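Local coordinates for protein peptide methionine sulfoxide reductase msrA/msrB (Neisseria meningitidis, PDB 3BQG) that reduces methionine sulfoxide in peptides and proteins back to methionine, using a redox-active cysteine that is captured here as its sulfenic acid, at residues Y74-V79 against A112-E117; G52-V57 against G98-D103; R4-A9 against L66-I71; D144-I147 against Y153-I156. The protein carries 1 engineered substitution. All coordinates share one frame; numbering follows the deposited sequence.

Interaction 1. Residues Y74-V79 against A112-E117; sequences YFFRVV and AALKRE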
loop_
_atom_site.group_PDB
_atom_site.type_symbol
_atom_site.label_atom_id
_atom_site.label_comp_id
_atom_site.label_asym_id
_atom_site.label_seq_id
_atom_site.Cartn_x
_atom_site.Cartn_y
_atom_site.Cartn_z
ATOM N N TYR A 74 -3.488 -6.479 7.738
ATOM C CA TYR A 74 -4.184 -6.696 6.469
ATOM C C TYR A 74 -3.183 -6.544 5.321
ATOM O O TYR A 74 -3.243 -7.264 4.324
ATOM C CB TYR A 74 -5.313 -5.671 6.294
ATOM C CG TYR A 74 -6.594 -6.019 7.028
ATOM C CD1 TYR A 74 -7.353 -7.131 6.656
ATOM C CD2 TYR A 74 -7.064 -5.218 8.068
ATOM C CE1 TYR A 74 -8.554 -7.434 7.295
ATOM C CE2 TYR A 74 -8.268 -5.510 8.717
ATOM C CZ TYR A 74 -9.006 -6.619 8.321
ATOM O OH TYR A 74 -10.207 -6.906 8.929
ATOM N N PHE A 75 -2.266 -5.594 5.480
ATOM C CA PHE A 75 -1.230 -5.327 4.484
ATOM C C PHE A 75 -0.361 -6.568 4.309
ATOM O O PHE A 75 -0.207 -7.078 3.198
ATOM C CB PHE A 75 -0.366 -4.150 4.955
ATOM C CG PHE A 75 0.747 -3.782 4.015
ATOM C CD1 PHE A 75 0.473 -3.287 2.744
ATOM C CD2 PHE A 75 2.074 -3.872 4.427
ATOM C CE1 PHE A 75 1.505 -2.888 1.896
ATOM C CE2 PHE A 75 3.119 -3.474 3.584
ATOM C CZ PHE A 75 2.830 -2.977 2.318
ATOM N N PHE A 76 0.194 -7.053 5.420
ATOM C CA PHE A 76 1.070 -8.225 5.416
ATOM C C PHE A 76 0.415 -9.507 4.917
ATOM O O PHE A 76 1.105 -10.431 4.493
ATOM C CB PHE A 76 1.634 -8.489 6.820
ATOM C CG PHE A 76 2.523 -7.396 7.343
ATOM C CD1 PHE A 76 3.512 -6.836 6.539
ATOM C CD2 PHE A 76 2.373 -6.929 8.643
ATOM C CE1 PHE A 76 4.344 -5.822 7.027
ATOM C CE2 PHE A 76 3.197 -5.920 9.140
ATOM C CZ PHE A 76 4.182 -5.364 8.329
ATOM N N ARG A 77 -0.908 -9.574 4.994
ATOM C CA ARG A 77 -1.630 -10.757 4.550
ATOM C C ARG A 77 -1.511 -10.993 3.048
ATOM O O ARG A 77 -1.488 -12.136 2.593
ATOM C CB ARG A 77 -3.112 -10.640 4.928
ATOM C CG ARG A 77 -3.975 -11.790 4.435
ATOM C CD ARG A 77 -5.431 -11.621 4.865
ATOM N NE ARG A 77 -5.582 -11.597 6.318
ATOM C CZ ARG A 77 -6.730 -11.348 6.943
ATOM N NH1 ARG A 77 -7.823 -11.104 6.238
ATOM N NH2 ARG A 77 -6.785 -11.335 8.269
ATOM N N VAL A 78 -1.407 -9.915 2.277
ATOM C CA VAL A 78 -1.350 -10.045 0.827
ATOM C C VAL A 78 -0.100 -9.529 0.112
ATOM O O VAL A 78 0.053 -9.732 -1.094
ATOM C CB VAL A 78 -2.594 -9.377 0.200
ATOM C CG1 VAL A 78 -3.865 -10.046 0.743
ATOM C CG2 VAL A 78 -2.607 -7.895 0.517
ATOM N N VAL A 79 0.788 -8.862 0.843
ATOM C CA VAL A 79 2.015 -8.337 0.254
ATOM C C VAL A 79 3.222 -9.186 0.667
ATOM O O VAL A 79 3.343 -9.574 1.830
ATOM C CB VAL A 79 2.244 -6.862 0.690
ATOM C CG1 VAL A 79 3.574 -6.348 0.163
ATOM C CG2 VAL A 79 1.094 -5.989 0.180
ATOM N N ALA A 112 7.952 -1.918 14.903
ATOM C CA ALA A 112 7.617 -3.005 15.818
ATOM C C ALA A 112 6.784 -4.054 15.090
ATOM O O ALA A 112 6.942 -5.259 15.316
ATOM C CB ALA A 112 6.840 -2.459 17.022
ATOM N N ALA A 113 5.888 -3.593 14.222
ATOM C CA ALA A 113 5.041 -4.502 13.457
ATOM C C ALA A 113 5.903 -5.324 12.500
ATOM O O ALA A 113 5.663 -6.511 12.298
ATOM C CB ALA A 113 3.985 -3.718 12.679
ATOM N N LEU A 114 6.902 -4.684 11.901
ATOM C CA LEU A 114 7.796 -5.380 10.981
ATOM C C LEU A 114 8.654 -6.401 11.735
ATOM O O LEU A 114 8.911 -7.502 11.240
ATOM C CB LEU A 114 8.701 -4.378 10.257
ATOM C CG LEU A 114 8.034 -3.547 9.155
ATOM C CD1 LEU A 114 8.985 -2.498 8.657
ATOM C CD2 LEU A 114 7.616 -4.457 8.015
ATOM N N LYS A 115 9.096 -6.039 12.933
ATOM C CA LYS A 115 9.918 -6.951 13.718
ATOM C C LYS A 115 9.130 -8.223 14.005
ATOM O O LYS A 115 9.673 -9.323 13.929
ATOM C CB LYS A 115 10.351 -6.293 15.035
ATOM C CG LYS A 115 11.274 -7.159 15.883
ATOM C CD LYS A 115 11.778 -6.419 17.117
ATOM C CE LYS A 115 12.838 -7.233 17.850
ATOM N NZ LYS A 115 13.335 -6.553 19.072
ATOM N N ARG A 116 7.845 -8.071 14.323
ATOM C CA ARG A 116 6.996 -9.221 14.616
ATOM C C ARG A 116 6.751 -10.067 13.371
ATOM O O ARG A 116 6.745 -11.294 13.445
ATOM C CB ARG A 116 5.653 -8.768 15.205
ATOM C CG ARG A 116 5.765 -8.170 16.610
ATOM C CD ARG A 116 4.416 -7.702 17.147
ATOM N NE ARG A 116 4.535 -7.139 18.490
ATOM C CZ ARG A 116 4.924 -7.832 19.559
ATOM N NH1 ARG A 116 5.230 -9.116 19.442
ATOM N NH2 ARG A 116 5.003 -7.243 20.748
ATOM N N GLU A 117 6.553 -9.407 12.230
ATOM C CA GLU A 117 6.305 -10.098 10.966
ATOM C C GLU A 117 7.528 -10.917 10.554
ATOM O O GLU A 117 7.395 -11.976 9.946
ATOM C CB GLU A 117 5.966 -9.075 9.873
ATOM C CG GLU A 117 5.362 -9.653 8.587
ATOM C CD GLU A 117 4.024 -10.349 8.813
ATOM O OE1 GLU A 117 3.411 -10.155 9.887
ATOM O OE2 GLU A 117 3.578 -11.088 7.908
HETATM O O HOH W 1 3.723 -10.964 4.995
#

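Interaction 2. Residues G52-V57 against G98-D103; sequences GHAETV and GVYYTD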
loop_
_atom_site.group_PDB
_atom_site.type_symbol
_atom_site.label_atom_id
_atom_site.label_comp_id
_atom_site.label_asym_id
_atom_site.label_seq_id
_atom_site.Cartn_x
_atom_site.Cartn_y
_atom_site.Cartn_z
ATOM N N GLY A 52 10.909 7.584 -10.198
ATOM C CA GLY A 52 11.208 6.943 -8.923
ATOM C C GLY A 52 10.090 6.725 -7.918
ATOM O O GLY A 52 10.331 6.200 -6.829
ATOM N N HIS A 53 8.871 7.121 -8.269
ATOM C CA HIS A 53 7.715 6.972 -7.383
ATOM C C HIS A 53 7.300 5.520 -7.221
ATOM O O HIS A 53 7.503 4.701 -8.111
ATOM C CB HIS A 53 6.509 7.741 -7.942
ATOM C CG HIS A 53 6.737 9.210 -8.083
ATOM N ND1 HIS A 53 6.298 10.124 -7.148
ATOM C CD2 HIS A 53 7.366 9.926 -9.043
ATOM C CE1 HIS A 53 6.645 11.339 -7.529
ATOM N NE2 HIS A 53 7.294 11.246 -8.677
ATOM N N ALA A 54 6.689 5.217 -6.085
ATOM C CA ALA A 54 6.198 3.873 -5.816
ATOM C C ALA A 54 4.677 3.905 -5.975
ATOM O O ALA A 54 4.030 4.875 -5.562
ATOM C CB ALA A 54 6.550 3.472 -4.399
ATOM N N GLU A 55 4.099 2.875 -6.589
ATOM C CA GLU A 55 2.649 2.843 -6.706
ATOM C C GLU A 55 2.199 2.626 -5.269
ATOM O O GLU A 55 2.591 1.658 -4.611
ATOM C CB GLU A 55 2.201 1.728 -7.653
ATOM C CG GLU A 55 2.255 2.196 -9.111
ATOM C CD GLU A 55 1.755 1.172 -10.103
ATOM O OE1 GLU A 55 0.830 0.406 -9.763
ATOM O OE2 GLU A 55 2.278 1.148 -11.240
ATOM N N THR A 56 1.395 3.558 -4.782
ATOM C CA THR A 56 0.956 3.553 -3.395
ATOM C C THR A 56 -0.543 3.766 -3.256
ATOM O O THR A 56 -1.182 4.359 -4.125
ATOM C CB THR A 56 1.704 4.686 -2.630
ATOM O OG1 THR A 56 3.121 4.498 -2.774
ATOM C CG2 THR A 56 1.335 4.699 -1.157
ATOM N N VAL A 57 -1.099 3.270 -2.158
ATOM C CA VAL A 57 -2.516 3.433 -1.888
ATOM C C VAL A 57 -2.646 4.199 -0.578
ATOM O O VAL A 57 -2.168 3.744 0.462
ATOM C CB VAL A 57 -3.239 2.074 -1.748
ATOM C CG1 VAL A 57 -4.692 2.296 -1.368
ATOM C CG2 VAL A 57 -3.160 1.299 -3.059
ATOM N N GLY A 98 6.480 -0.773 0.867
ATOM C CA GLY A 98 6.780 0.239 1.853
ATOM C C GLY A 98 5.564 0.775 2.570
ATOM O O GLY A 98 4.437 0.675 2.078
ATOM N N VAL A 99 5.802 1.329 3.756
ATOM C CA VAL A 99 4.750 1.933 4.565
ATOM C C VAL A 99 5.259 3.364 4.802
ATOM O O VAL A 99 6.365 3.544 5.319
ATOM C CB VAL A 99 4.595 1.197 5.925
ATOM C CG1 VAL A 99 3.544 1.901 6.780
ATOM C CG2 VAL A 99 4.209 -0.278 5.687
ATOM N N TYR A 100 4.480 4.372 4.419
ATOM C CA TYR A 100 4.904 5.758 4.595
ATOM C C TYR A 100 3.926 6.488 5.500
ATOM O O TYR A 100 2.712 6.373 5.356
ATOM C CB TYR A 100 5.030 6.456 3.234
ATOM C CG TYR A 100 5.791 5.627 2.216
ATOM C CD1 TYR A 100 7.094 5.191 2.467
ATOM C CD2 TYR A 100 5.185 5.235 1.021
ATOM C CE1 TYR A 100 7.775 4.369 1.544
ATOM C CE2 TYR A 100 5.851 4.419 0.095
ATOM C CZ TYR A 100 7.136 3.989 0.363
ATOM O OH TYR A 100 7.753 3.148 -0.542
ATOM N N TYR A 101 4.462 7.268 6.428
ATOM C CA TYR A 101 3.631 7.964 7.405
ATOM C C TYR A 101 3.791 9.483 7.434
ATOM O O TYR A 101 4.827 10.017 7.046
ATOM C CB TYR A 101 3.955 7.402 8.785
ATOM C CG TYR A 101 5.428 7.487 9.099
ATOM C CD1 TYR A 101 5.996 8.676 9.561
ATOM C CD2 TYR A 101 6.279 6.406 8.859
ATOM C CE1 TYR A 101 7.368 8.784 9.770
ATOM C CE2 TYR A 101 7.648 6.510 9.065
ATOM C CZ TYR A 101 8.192 7.697 9.517
ATOM O OH TYR A 101 9.551 7.806 9.694
ATOM N N THR A 102 2.757 10.158 7.935
ATOM C CA THR A 102 2.742 11.611 8.057
ATOM C C THR A 102 2.920 12.043 9.514
ATOM O O THR A 102 3.125 13.226 9.795
ATOM C CB THR A 102 1.434 12.207 7.504
ATOM O OG1 THR A 102 0.314 11.570 8.126
ATOM C CG2 THR A 102 1.356 11.997 5.997
ATOM N N ASP A 103 2.836 11.083 10.437
ATOM C CA ASP A 103 3.012 11.344 11.872
ATOM C C ASP A 103 4.291 10.629 12.315
ATOM O O ASP A 103 4.348 9.402 12.324
ATOM C CB ASP A 103 1.829 10.792 12.675
ATOM C CG ASP A 103 1.934 11.094 14.170
ATOM O OD1 ASP A 103 3.054 11.339 14.670
ATOM O OD2 ASP A 103 0.887 11.072 14.848
#

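Interaction 3. Residues R4-A9 against L66-I71; sequences RTIYLA and LSLDDI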
loop_
_atom_site.group_PDB
_atom_site.type_symbol
_atom_site.label_atom_id
_atom_site.label_comp_id
_atom_site.label_asym_id
_atom_site.label_seq_id
_atom_site.Cartn_x
_atom_site.Cartn_y
_atom_site.Cartn_z
ATOM N N ARG A 4 -7.927 8.391 10.304
ATOM C CA ARG A 4 -6.474 8.470 10.238
ATOM C C ARG A 4 -6.087 7.958 8.859
ATOM O O ARG A 4 -6.851 7.218 8.233
ATOM C CB ARG A 4 -5.830 7.587 11.303
ATOM C CG ARG A 4 -5.823 8.169 12.693
ATOM C CD ARG A 4 -5.798 7.036 13.688
ATOM N NE ARG A 4 -5.435 7.458 15.034
ATOM C CZ ARG A 4 -5.527 6.675 16.105
ATOM N NH1 ARG A 4 -5.167 7.134 17.295
ATOM N NH2 ARG A 4 -5.993 5.436 15.987
ATOM N N THR A 5 -4.902 8.337 8.398
ATOM C CA THR A 5 -4.434 7.918 7.087
ATOM C C THR A 5 -3.037 7.317 7.131
ATOM O O THR A 5 -2.202 7.719 7.938
ATOM C CB THR A 5 -4.422 9.107 6.105
ATOM O OG1 THR A 5 -5.760 9.588 5.929
ATOM C CG2 THR A 5 -3.856 8.688 4.747
ATOM N N ILE A 6 -2.802 6.337 6.265
ATOM C CA ILE A 6 -1.504 5.685 6.163
ATOM C C ILE A 6 -1.297 5.371 4.680
ATOM O O ILE A 6 -2.257 5.103 3.951
ATOM C CB ILE A 6 -1.437 4.393 7.044
ATOM C CG1 ILE A 6 0.001 3.874 7.108
ATOM C CG2 ILE A 6 -2.352 3.314 6.491
ATOM C CD1 ILE A 6 0.978 4.845 7.725
ATOM N N TYR A 7 -0.047 5.431 4.231
ATOM C CA TYR A 7 0.289 5.195 2.825
ATOM C C TYR A 7 0.977 3.846 2.649
ATOM O O TYR A 7 2.033 3.600 3.229
ATOM C CB TYR A 7 1.182 6.337 2.332
ATOM C CG TYR A 7 0.491 7.690 2.374
ATOM C CD1 TYR A 7 -0.032 8.269 1.215
ATOM C CD2 TYR A 7 0.350 8.386 3.577
ATOM C CE1 TYR A 7 -0.674 9.510 1.251
ATOM C CE2 TYR A 7 -0.290 9.622 3.630
ATOM C CZ TYR A 7 -0.799 10.180 2.462
ATOM O OH TYR A 7 -1.430 11.405 2.513
ATOM N N LEU A 8 0.381 2.985 1.830
ATOM C CA LEU A 8 0.897 1.634 1.630
ATOM C C LEU A 8 1.304 1.294 0.201
ATOM O O LEU A 8 0.497 1.396 -0.721
ATOM C CB LEU A 8 -0.161 0.627 2.084
ATOM C CG LEU A 8 -0.778 0.866 3.470
ATOM C CD1 LEU A 8 -1.947 -0.090 3.677
ATOM C CD2 LEU A 8 0.282 0.671 4.556
ATOM N N ALA A 9 2.554 0.881 0.022
ATOM C CA ALA A 9 3.038 0.489 -1.299
ATOM C C ALA A 9 3.188 -1.035 -1.264
ATOM O O ALA A 9 4.009 -1.563 -0.512
ATOM C CB ALA A 9 4.385 1.154 -1.594
ATOM N N LEU A 66 -10.522 0.532 13.410
ATOM C CA LEU A 66 -9.232 -0.084 13.124
ATOM C C LEU A 66 -8.047 0.712 13.645
ATOM O O LEU A 66 -8.042 1.943 13.597
ATOM C CB LEU A 66 -9.074 -0.265 11.609
ATOM C CG LEU A 66 -10.130 -1.089 10.873
ATOM C CD1 LEU A 66 -9.958 -0.917 9.370
ATOM C CD2 LEU A 66 -10.008 -2.555 11.272
ATOM N N SER A 67 -7.046 -0.004 14.146
ATOM C CA SER A 67 -5.825 0.614 14.647
ATOM C C SER A 67 -4.798 0.491 13.520
ATOM O O SER A 67 -4.997 -0.286 12.582
ATOM C CB SER A 67 -5.317 -0.135 15.882
ATOM O OG SER A 67 -4.888 -1.447 15.541
ATOM N N LEU A 68 -3.709 1.248 13.606
ATOM C CA LEU A 68 -2.668 1.183 12.588
ATOM C C LEU A 68 -2.156 -0.250 12.444
ATOM O O LEU A 68 -1.814 -0.687 11.345
ATOM C CB LEU A 68 -1.504 2.108 12.951
ATOM C CG LEU A 68 -0.260 2.069 12.051
ATOM C CD1 LEU A 68 -0.644 2.247 10.584
ATOM C CD2 LEU A 68 0.703 3.168 12.488
ATOM N N ASP A 69 -2.107 -0.986 13.550
ATOM C CA ASP A 69 -1.636 -2.362 13.487
ATOM C C ASP A 69 -2.593 -3.232 12.690
ATOM O O ASP A 69 -2.157 -4.057 11.890
ATOM C CB ASP A 69 -1.466 -2.968 14.878
ATOM C CG ASP A 69 -0.919 -4.382 14.814
ATOM O OD1 ASP A 69 0.248 -4.544 14.381
ATOM O OD2 ASP A 69 -1.656 -5.328 15.171
ATOM N N ASP A 70 -3.896 -3.063 12.915
ATOM C CA ASP A 70 -4.877 -3.845 12.169
ATOM C C ASP A 70 -4.615 -3.617 10.686
ATOM O O ASP A 70 -4.550 -4.565 9.903
ATOM C CB ASP A 70 -6.312 -3.409 12.486
ATOM C CG ASP A 70 -6.690 -3.622 13.938
ATOM O OD1 ASP A 70 -6.078 -4.486 14.604
ATOM O OD2 ASP A 70 -7.617 -2.929 14.409
ATOM N N ILE A 71 -4.460 -2.350 10.306
ATOM C CA ILE A 71 -4.198 -2.000 8.908
ATOM C C ILE A 71 -2.933 -2.695 8.403
ATOM O O ILE A 71 -2.898 -3.199 7.278
ATOM C CB ILE A 71 -4.027 -0.473 8.730
ATOM C CG1 ILE A 71 -5.353 0.244 9.013
ATOM C CG2 ILE A 71 -3.541 -0.164 7.316
ATOM C CD1 ILE A 71 -6.467 -0.089 8.020
#

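Interaction 4. Residues D144-I147 against Y153-I156; sequences DYLI and YSHI. Engineered in segment 153-156: S154 (natural residue Cys).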
loop_
_atom_site.group_PDB
_atom_site.type_symbol
_atom_site.label_atom_id
_atom_site.label_comp_id
_atom_site.label_asym_id
_atom_site.label_seq_id
_atom_site.Cartn_x
_atom_site.Cartn_y
_atom_site.Cartn_z
ATOM N N ASP A 144 -10.532 2.940 -8.370
ATOM C CA ASP A 144 -11.577 1.914 -8.426
ATOM C C ASP A 144 -11.442 1.106 -9.708
ATOM O O ASP A 144 -12.437 0.670 -10.286
ATOM C CB ASP A 144 -12.973 2.548 -8.396
ATOM C CG ASP A 144 -13.210 3.385 -7.161
ATOM O OD1 ASP A 144 -12.916 2.905 -6.047
ATOM O OD2 ASP A 144 -13.705 4.522 -7.305
ATOM N N TYR A 145 -10.205 0.905 -10.145
ATOM C CA TYR A 145 -9.930 0.180 -11.377
ATOM C C TYR A 145 -10.619 -1.169 -11.522
ATOM O O TYR A 145 -11.279 -1.417 -12.530
ATOM C CB TYR A 145 -8.425 -0.024 -11.545
ATOM C CG TYR A 145 -8.048 -0.612 -12.883
ATOM C CD1 TYR A 145 -7.923 0.200 -14.008
ATOM C CD2 TYR A 145 -7.838 -1.981 -13.030
ATOM C CE1 TYR A 145 -7.593 -0.334 -15.247
ATOM C CE2 TYR A 145 -7.509 -2.528 -14.265
ATOM C CZ TYR A 145 -7.386 -1.700 -15.370
ATOM O OH TYR A 145 -7.050 -2.229 -16.594
ATOM N N LEU A 146 -10.460 -2.044 -10.532
ATOM C CA LEU A 146 -11.053 -3.379 -10.593
ATOM C C LEU A 146 -12.570 -3.388 -10.443
ATOM O O LEU A 146 -13.224 -4.380 -10.763
ATOM C CB LEU A 146 -10.409 -4.295 -9.545
ATOM C CG LEU A 146 -8.926 -4.601 -9.805
ATOM C CD1 LEU A 146 -8.379 -5.514 -8.719
ATOM C CD2 LEU A 146 -8.767 -5.242 -11.179
ATOM N N ILE A 147 -13.128 -2.290 -9.951
ATOM C CA ILE A 147 -14.575 -2.191 -9.805
ATOM C C ILE A 147 -15.141 -1.836 -11.175
ATOM O O ILE A 147 -16.230 -2.269 -11.543
ATOM C CB ILE A 147 -14.966 -1.108 -8.770
ATOM C CG1 ILE A 147 -14.768 -1.656 -7.357
ATOM C CG2 ILE A 147 -16.414 -0.674 -8.974
ATOM C CD1 ILE A 147 -15.096 -0.669 -6.248
ATOM N N TYR A 153 -6.436 -6.989 -14.253
ATOM C CA TYR A 153 -5.326 -7.706 -13.638
ATOM C C TYR A 153 -5.205 -7.417 -12.143
ATOM O O TYR A 153 -5.413 -6.287 -11.697
ATOM C CB TYR A 153 -4.020 -7.327 -14.349
ATOM C CG TYR A 153 -2.764 -7.736 -13.613
ATOM C CD1 TYR A 153 -2.423 -9.081 -13.461
ATOM C CD2 TYR A 153 -1.927 -6.777 -13.043
ATOM C CE1 TYR A 153 -1.276 -9.460 -12.754
ATOM C CE2 TYR A 153 -0.781 -7.142 -12.337
ATOM C CZ TYR A 153 -0.461 -8.482 -12.194
ATOM O OH TYR A 153 0.662 -8.846 -11.482
ATOM N N SER A 154 -4.865 -8.448 -11.376
ATOM C CA SER A 154 -4.691 -8.311 -9.932
ATOM C C SER A 154 -3.782 -9.407 -9.397
ATOM O O SER A 154 -4.044 -10.594 -9.594
ATOM C CB SER A 154 -6.039 -8.374 -9.210
ATOM O OG SER A 154 -5.856 -8.305 -7.806
ATOM N N HIS A 155 -2.709 -9.004 -8.722
ATOM C CA HIS A 155 -1.761 -9.953 -8.153
ATOM C C HIS A 155 -2.224 -10.368 -6.755
ATOM O O HIS A 155 -1.589 -11.188 -6.097
ATOM C CB HIS A 155 -0.363 -9.322 -8.074
ATOM C CG HIS A 155 -0.278 -8.143 -7.150
ATOM N ND1 HIS A 155 -1.033 -7.002 -7.323
ATOM C CD2 HIS A 155 0.471 -7.934 -6.039
ATOM C CE1 HIS A 155 -0.755 -6.141 -6.358
ATOM N NE2 HIS A 155 0.155 -6.682 -5.566
ATOM N N ILE A 156 -3.345 -9.805 -6.316
ATOM C CA ILE A 156 -3.879 -10.103 -4.992
ATOM C C ILE A 156 -5.286 -10.698 -5.043
ATOM O O ILE A 156 -6.126 -10.254 -5.817
ATOM C CB ILE A 156 -3.933 -8.827 -4.125
ATOM C CG1 ILE A 156 -2.534 -8.213 -4.006
ATOM C CG2 ILE A 156 -4.494 -9.154 -2.742
ATOM C CD1 ILE A 156 -2.507 -6.880 -3.292
HETATM O O HOH W 2 -6.134 -4.876 -16.658
#

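Interaction 1. Residues Y74-V79 against A112-E117
The ring of F76 lies beneath the side chain of E117, the two running past one another in opposite directions where helix 68-78 meets the last turn of helix 106-117. It is a worked example of helix-helix packing in an alpha/beta fold: helix 68-78 is the second helix of a ferredoxin-like core, and helix 106-117 lies outside that core. The short segments run broadly in the same direction, their axes 11.9 Å apart and crossing at -38°, and one aromatic side chain spans much of that gap.

E117 CG sits 3.9 Å from the F76 ring centroid in a CH-pi contact over the face. The glutamate chain folds back at chi2 (62°), which lays the carboxylate nearly flat above the CB side of the ring, its plane only 13° from the ring plane and E117 OE2 3.4 Å from F76 CB. At the far end, F76 CZ meets L114 CD2 at 3.6 Å, L114 crossing the phenylalanine at about a right angle, while A113 CB approaches F76 CE2 at 4.2 Å. Burial beside an aromatic face would tend to raise the acid's pKa, but water offers some compensation. A water joins the helix 68-78 backbone to the glutamate, 2.7 Å from F76 O and 2.9 Å from E117 OE2; it can donate toward either oxygen, though with further acceptors nearby its two protons cannot serve them all at once.

Interaction 2. Residues G52-V57 against G98-D103
A54 is the first residue of 52-57 to meet the other segment: its CB points toward strand 97-101 and comes within 4.1 Å of Y100 OH. The approach is a loose van der Waals one, for the polar business of that hydroxyl is a hydrogen bond with E128, on the strand beyond. The backbone of A54 pairs with A34 of strand 26-34.

E55 turns to the other face, where its carboxylate takes hydrogen bonds from the Q94 side chain and from F13 N, the residue that follows the oxidised C12. T56 returns to the first face. Its OG1 lies at the edge of the Y100 ring, near the ring plane and 4.0 Å from Y100 CE2. With T56 OG1 beside its own backbone N (chi1 -56°), the hydroxyl reaches back along the strand and donates to A54 O at 3.0 Å, coming from well above the carbonyl plane, 68° out of it. This bond within the strand is compatible with that rotamer, and the methyl, T56 CG2, packs against L8 O.

Strand 3-10 runs between the two segments: V57 pairs with L8, and G98 with A9. Contact across an intervening strand, made by a tyrosine side chain that reaches across strand 3-10 with its ring edge and hydroxyl toward T56 and A54, fits the 4-1-3-2 strand order of a ferredoxin-like sheet.

Interaction 3. Residues R4-A9 against L66-I71
I6 faces helix 68-78 from strand 3-10, and its two branches are shared between two residues of the helix's first turn. From I6 CB, which points toward the helix, the chain divides. The methyl branch, I6 CG2, reaches I71 CG2 at 3.8 Å, the two side chains lying alongside each other, head to tail. The longer branch leaves with I6 CG1 anti to the backbone N (chi1 -170°) and runs across L68 at about a right angle, I6 CG1 lying 3.9 Å from L68 CD1. Its tip, I6 CD1, stays 4.2 Å from L68 CD1 and on its other side packs against Y100 O of the neighbouring strand.

Here the first strand of a ferredoxin-like sheet is roofed by the second helix of that fold. One step on, L8 CD1 touches I71 CG2 at 4.0 Å, so one isoleucine methyl rests against two strand residues; F20 of helix 14-21 packs on both L8 and I71.

The helix start is held by a capping box. D70 N donates to S67 OG at 3.2 Å, and S67 N returns a nearly straight bond (170°) to D70 OD2 at 3.0 Å, arriving from above the carboxylate plane.

Interaction 4. Residues D144-I147 against Y153-I156
L146 carries the packed part of this contact, its two methyls set against neighbouring residues of the chain that returns after helix 145-148. L146 CD1 rests on S154 CB at 3.7 Å, and L146 CD2 approaches Y153 O at 3.6 Å. That carbonyl oxygen is buried by the leucine and finds no polar partner in the model. S154, an engineered serine replacing the natural cysteine, keeps its own hydroxyl occupied: with S154 OG anti to the backbone N (chi1 177°), it donates to I156 O at 2.8 Å, in the carbonyl plane and on a lone pair.

The looser side is bridged by water. Y145 OH stands 2.8 Å from a water molecule lying in the plane of its ring, and the same water accepts from Y153 N at 3.2 Å, linking helix to loop. The Y145 ring stacks with W14, a residue the Y153 side chain also touches, and the Y153 hydroxyl is bonded to D90.

H155 NE2 is hydrogen-bonded with G10 O, just before C12, the sulfenic acid, in sequence. A loop tied there, its natural residue 154 being a cysteine, is consistent with the recycling-cysteine segment of the MsrA active site.

Overall arrangement
Interactions 1, 2 and 3 are buried and interlock around one core, whereas interaction 4 is a surface contact. Helix 68-78 serves both interactions 1 and 3: its start lies on the sheet, and its later turns carry F76 toward helix 106-117, while F75 dips onto A9 and V99. Interactions 2 and 3 share the sheet, joined by backbone pairing of strands 3-10 and 97-101, but engage different faces. Chemistry follows place: branched aliphatics between sheet and helix, a tyrosine edge across the sheet, a glutamate chain laid over a ring between helices, and a leucine plus bridging water at the surface. V78 against I156 ties interaction 1 to interaction 4.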